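Local coordinates for uncharacterized protein (Aeropyrum pernix, PDB 3P1Z) that is uncharacterised but resembles tRNA-intron endonucleases, and so may bind nucleic acid and cleave tRNA introns, at residues E5-G10 against E65-A70; C11-R16 against G59-G64. All blocks are in the same frame, centred on the assembly; numbering follows the deposited sequence.

In the fold
Both contacts join the N-terminal residues to the loop between helices 49-57 and 68-79, and their centres lie about 7 Å apart. Along the chain, contact 1 encloses contact 2: residues 11-16 follow directly on 5-10, and 59-64 run straight into 65-70. In contact 2 the start of strand 14-18, an outermost strand of the four-stranded antiparallel sheet, is tied down by a parallel bridge and a disulfide; contact 1 adds side-chain-to-backbone bonds and a long salt bridge at the surface. They meet at Arg67, whose CZ packs 3.7 Å from Cys11 SG. Together they hold the N-terminal residues against the loop leading to helix 68-79.

Contact 1: residues E5-G10 against E65-A70; sequences EGEVAG and ETRGWA
The carboxylate of Glu65 takes the backbone N-H of Glu7: Glu7 N lies 3.3 Å from Glu65 OE2 in an almost straight bond (177°) to the syn lone pair, with a weak second bond to OE1. A bend at chi2 (-50°) puts Glu65 CD within reach of that amide. Two residues on, Arg67 approaches the 5-10 backbone through its guanidinium. Its NH2 makes a weak bond to Glu7 O, at 3.4 Å; Ala9 O lies near the guanidinium plane beside NH1 and NH2, but it is modelled too close for those bonds to be relied on. Glu7 has CG anti to its backbone N (chi1 -166°), and the extended side chain crosses that of Arg67. Glu7 OE1 stands over one face of the guanidinium, while OE2 reaches Arg67 NE at 3.6 Å, a long salt bridge well out of the guanidinium plane and carried by charge alone. The packing is mainly Glu7 CG and CD against the Arg67 guanidinium; Arg67 also touches Cys11 and Cys62. Glu7 OE2 and Glu65 OE1 come within 4.1 Å, a like-charge approach that the positive charge of Arg67 probably tempers, so electrostatics likely matter more here than buried apolar surface.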
loop_
_atom_site.group_PDB
_atom_site.type_symbol
_atom_site.label_atom_id
_atom_site.label_comp_id
_atom_site.label_asym_id
_atom_site.label_seq_id
_atom_site.Cartn_x
_atom_site.Cartn_y
_atom_site.Cartn_z
ATOM N N GLU A 5 47.885 16.706 -26.686
ATOM C CA GLU A 5 47.015 16.111 -27.693
ATOM C C GLU A 5 45.565 16.073 -27.210
ATOM O O GLU A 5 45.245 15.398 -26.228
ATOM C CB GLU A 5 47.485 14.698 -28.077
ATOM C CG GLU A 5 48.994 14.546 -28.308
ATOM C CD GLU A 5 49.552 15.519 -29.340
ATOM O OE1 GLU A 5 48.924 15.680 -30.417
ATOM O OE2 GLU A 5 50.625 16.113 -29.070
ATOM N N GLY A 6 44.697 16.811 -27.897
ATOM C CA GLY A 6 43.274 16.740 -27.630
ATOM C C GLY A 6 42.795 15.322 -27.890
ATOM O O GLY A 6 43.334 14.633 -28.757
ATOM N N GLU A 7 41.796 14.878 -27.132
ATOM C CA GLU A 7 41.216 13.547 -27.316
ATOM C C GLU A 7 39.899 13.638 -28.104
ATOM O O GLU A 7 38.818 13.802 -27.519
ATOM C CB GLU A 7 40.987 12.883 -25.948
ATOM C CG GLU A 7 40.713 11.373 -25.978
ATOM C CD GLU A 7 40.465 10.799 -24.588
ATOM O OE1 GLU A 7 40.825 9.623 -24.357
ATOM O OE2 GLU A 7 39.920 11.529 -23.725
ATOM N N VAL A 8 39.996 13.543 -29.432
ATOM C CA VAL A 8 38.824 13.693 -30.304
ATOM C C VAL A 8 38.348 12.351 -30.877
ATOM O O VAL A 8 37.291 12.275 -31.504
ATOM C CB VAL A 8 39.082 14.709 -31.468
ATOM C CG1 VAL A 8 39.728 15.989 -30.934
ATOM C CG2 VAL A 8 39.941 14.094 -32.570
ATOM N N ALA A 9 39.137 11.298 -30.652
ATOM C CA ALA A 9 38.807 9.946 -31.113
ATOM C C ALA A 9 37.578 9.373 -30.385
ATOM O O ALA A 9 37.555 9.313 -29.156
ATOM C CB ALA A 9 40.022 9.011 -30.952
ATOM N N GLY A 10 36.560 8.955 -31.136
ATOM C CA GLY A 10 35.390 8.329 -30.535
ATOM C C GLY A 10 34.186 9.235 -30.312
ATOM O O GLY A 10 33.057 8.752 -30.213
ATOM N N GLU A 65 37.771 17.759 -22.459
ATOM C CA GLU A 65 38.504 16.508 -22.278
ATOM C C GLU A 65 37.696 15.507 -21.463
ATOM O O GLU A 65 38.178 14.423 -21.129
ATOM C CB GLU A 65 39.859 16.764 -21.609
ATOM C CG GLU A 65 40.912 17.264 -22.567
ATOM C CD GLU A 65 40.995 16.401 -23.816
ATOM O OE1 GLU A 65 41.524 15.266 -23.727
ATOM O OE2 GLU A 65 40.532 16.863 -24.887
ATOM N N THR A 66 36.462 15.881 -21.142
ATOM C CA THR A 66 35.601 15.034 -20.330
ATOM C C THR A 66 34.668 14.213 -21.210
ATOM O O THR A 66 34.068 14.736 -22.149
ATOM C CB THR A 66 34.791 15.873 -19.325
ATOM O OG1 THR A 66 35.693 16.653 -18.533
ATOM C CG2 THR A 66 33.983 14.972 -18.412
ATOM N N ARG A 67 34.561 12.922 -20.922
ATOM C CA ARG A 67 33.693 12.059 -21.710
ATOM C C ARG A 67 32.567 11.413 -20.906
ATOM O O ARG A 67 32.542 11.471 -19.676
ATOM C CB ARG A 67 34.497 10.963 -22.407
ATOM C CG ARG A 67 35.510 11.459 -23.399
ATOM C CD ARG A 67 35.703 10.413 -24.484
ATOM N NE ARG A 67 36.785 10.768 -25.398
ATOM C CZ ARG A 67 37.158 10.039 -26.445
ATOM N NH1 ARG A 67 36.533 8.896 -26.728
ATOM N NH2 ARG A 67 38.160 10.460 -27.208
ATOM N N GLY A 68 31.638 10.798 -21.636
ATOM C CA GLY A 68 30.598 9.973 -21.059
ATOM C C GLY A 68 29.908 10.556 -19.842
ATOM O O GLY A 68 29.724 11.762 -19.730
ATOM N N TRP A 69 29.533 9.676 -18.922
ATOM C CA TRP A 69 28.720 10.040 -17.769
ATOM C C TRP A 69 29.363 11.088 -16.876
ATOM O O TRP A 69 28.668 11.833 -16.196
ATOM C CB TRP A 69 28.323 8.792 -16.976
ATOM C CG TRP A 69 27.167 8.099 -17.597
ATOM C CD1 TRP A 69 27.200 7.147 -18.579
ATOM C CD2 TRP A 69 25.795 8.323 -17.303
ATOM N NE1 TRP A 69 25.927 6.756 -18.904
ATOM C CE2 TRP A 69 25.044 7.467 -18.136
ATOM C CE3 TRP A 69 25.125 9.161 -16.414
ATOM C CZ2 TRP A 69 23.647 7.429 -18.097
ATOM C CZ3 TRP A 69 23.752 9.120 -16.381
ATOM C CH2 TRP A 69 23.024 8.259 -17.213
ATOM N N ALA A 70 30.685 11.145 -16.876
ATOM C CA ALA A 70 31.384 12.205 -16.173
ATOM C C ALA A 70 31.085 13.537 -16.859
ATOM O O ALA A 70 31.114 14.597 -16.227
ATOM C CB ALA A 70 32.868 11.934 -16.155
#

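Contact 2: residues C11-R16 against G59-G64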
loop_
_atom_site.group_PDB
_atom_site.type_symbol
_atom_site.label_atom_id
_atom_site.label_comp_id
_atom_site.label_asym_id
_atom_site.label_seq_id
_atom_site.Cartn_x
_atom_site.Cartn_y
_atom_site.Cartn_z
ATOM N N CYS A 11 34.421 10.542 -30.211
ATOM C CA CYS A 11 33.339 11.517 -30.125
ATOM C C CYS A 11 32.868 11.827 -31.540
ATOM O O CYS A 11 33.669 11.811 -32.471
ATOM C CB CYS A 11 33.841 12.800 -29.468
ATOM S SG CYS A 11 35.306 12.554 -28.442
ATOM N N LYS A 12 31.578 12.096 -31.711
ATOM C CA LYS A 12 31.070 12.570 -32.997
ATOM C C LYS A 12 30.862 14.082 -32.949
ATOM O O LYS A 12 30.162 14.639 -33.797
ATOM C CB LYS A 12 29.765 11.867 -33.394
ATOM C CG LYS A 12 29.928 10.465 -33.950
ATOM C CD LYS A 12 28.566 9.822 -34.100
ATOM C CE LYS A 12 28.635 8.306 -34.211
ATOM N NZ LYS A 12 27.338 7.660 -33.829
ATOM N N ALA A 13 31.479 14.728 -31.956
ATOM C CA ALA A 13 31.402 16.182 -31.753
ATOM C C ALA A 13 31.879 16.594 -30.355
ATOM O O ALA A 13 31.833 15.805 -29.413
ATOM C CB ALA A 13 29.993 16.694 -32.000
ATOM N N ALA A 14 32.323 17.839 -30.219
ATOM C CA ALA A 14 32.917 18.314 -28.962
ATOM C C ALA A 14 32.367 19.673 -28.533
ATOM O O ALA A 14 32.237 20.587 -29.350
ATOM C CB ALA A 14 34.435 18.362 -29.075
ATOM N N ALA A 15 32.054 19.800 -27.243
ATOM C CA ALA A 15 31.271 20.936 -26.747
ATOM C C ALA A 15 31.767 21.497 -25.417
ATOM O O ALA A 15 32.273 20.771 -24.570
ATOM C CB ALA A 15 29.794 20.550 -26.638
ATOM N N ARG A 16 31.601 22.801 -25.240
ATOM C CA ARG A 16 32.026 23.472 -24.019
ATOM C C ARG A 16 30.814 23.868 -23.204
ATOM O O ARG A 16 29.731 24.082 -23.742
ATOM C CB ARG A 16 32.800 24.738 -24.344
ATOM C CG ARG A 16 31.898 25.891 -24.689
ATOM C CD ARG A 16 32.599 27.219 -24.532
ATOM N NE ARG A 16 31.813 28.288 -25.138
ATOM C CZ ARG A 16 31.928 28.671 -26.408
ATOM N NH1 ARG A 16 32.813 28.076 -27.202
ATOM N NH2 ARG A 16 31.164 29.653 -26.881
ATOM N N GLY A 59 28.390 8.725 -25.044
ATOM C CA GLY A 59 29.802 8.840 -25.350
ATOM C C GLY A 59 30.058 9.525 -26.683
ATOM O O GLY A 59 31.204 9.573 -27.148
ATOM N N MET A 60 28.989 10.055 -27.284
ATOM C CA MET A 60 29.032 10.696 -28.606
ATOM C C MET A 60 29.349 12.195 -28.567
ATOM O O MET A 60 29.621 12.808 -29.600
ATOM C CB MET A 60 27.695 10.522 -29.333
ATOM C CG MET A 60 27.112 9.118 -29.298
ATOM S SD MET A 60 28.128 7.927 -30.175
ATOM C CE MET A 60 29.065 7.235 -28.820
ATOM N N LEU A 61 29.289 12.795 -27.388
ATOM C CA LEU A 61 29.554 14.219 -27.285
ATOM C C LEU A 61 30.546 14.507 -26.175
ATOM O O LEU A 61 30.304 14.234 -25.006
ATOM C CB LEU A 61 28.264 15.012 -27.066
ATOM C CG LEU A 61 28.516 16.501 -26.787
ATOM C CD1 LEU A 61 28.869 17.291 -28.056
ATOM C CD2 LEU A 61 27.336 17.141 -26.076
ATOM N N CYS A 62 31.685 15.056 -26.547
ATOM C CA CYS A 62 32.687 15.363 -25.545
ATOM C C CYS A 62 32.441 16.768 -25.035
ATOM O O CYS A 62 31.985 17.636 -25.775
ATOM C CB CYS A 62 34.103 15.205 -26.117
ATOM S SG CYS A 62 34.325 13.668 -27.055
ATOM N N MET A 63 32.723 16.978 -23.757
ATOM C CA MET A 63 32.626 18.297 -23.158
ATOM C C MET A 63 34.022 18.718 -22.754
ATOM O O MET A 63 34.332 18.787 -21.563
ATOM C CB MET A 63 31.716 18.272 -21.927
ATOM C CG MET A 63 30.250 17.989 -22.219
ATOM S SD MET A 63 29.482 19.281 -23.222
ATOM C CE MET A 63 29.894 20.742 -22.270
ATOM N N GLY A 64 34.863 18.983 -23.757
ATOM C CA GLY A 64 36.264 19.304 -23.537
ATOM C C GLY A 64 37.075 18.028 -23.562
ATOM O O GLY A 64 37.060 17.296 -24.557
#
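A single parallel beta bridge, with Ala14 opposite Cys62, lays the loop after helix 49-57 alongside the beginning of strand 14-18. Cys62 is gripped at both backbone ends: its N donates to Ala13 O at 3.0 Å, in the carbonyl plane, and its O accepts from Ala15 N. Before the bridge, Lys12 N bonds to Met60 O at 3.0 Å, from above the carbonyl plane. The disulfide links Cys62 of the bridge to Cys11, three residues before Ala14, with a CB-SG-SG-CB torsion of -108°; the chi1 of Cys62 (-46°) sets its SG beside its own backbone N. On the face of Ala13 and Ala15, Leu61 CD1 lies 4.1 Å from Ala13 CB and 3.7 Å from Ala15 CB, and Met63 SD also reaches Ala15 CB, at 3.7 Å. Val22 of strand 21-26 touches Ala15 and Met63, and Tyr32 of helix 30-38 covers Ala13 and Leu61. The Lys12 and Met60 side chains run alongside each other in the same direction, with Lys12 NZ 3.7 Å from Met60 SD. Strand 14-18 pairs antiparallel with 21-26 through Ala14 and Arg16, making this a disulfide-linked parallel bridge on an outermost strand of this chain's antiparallel sheet.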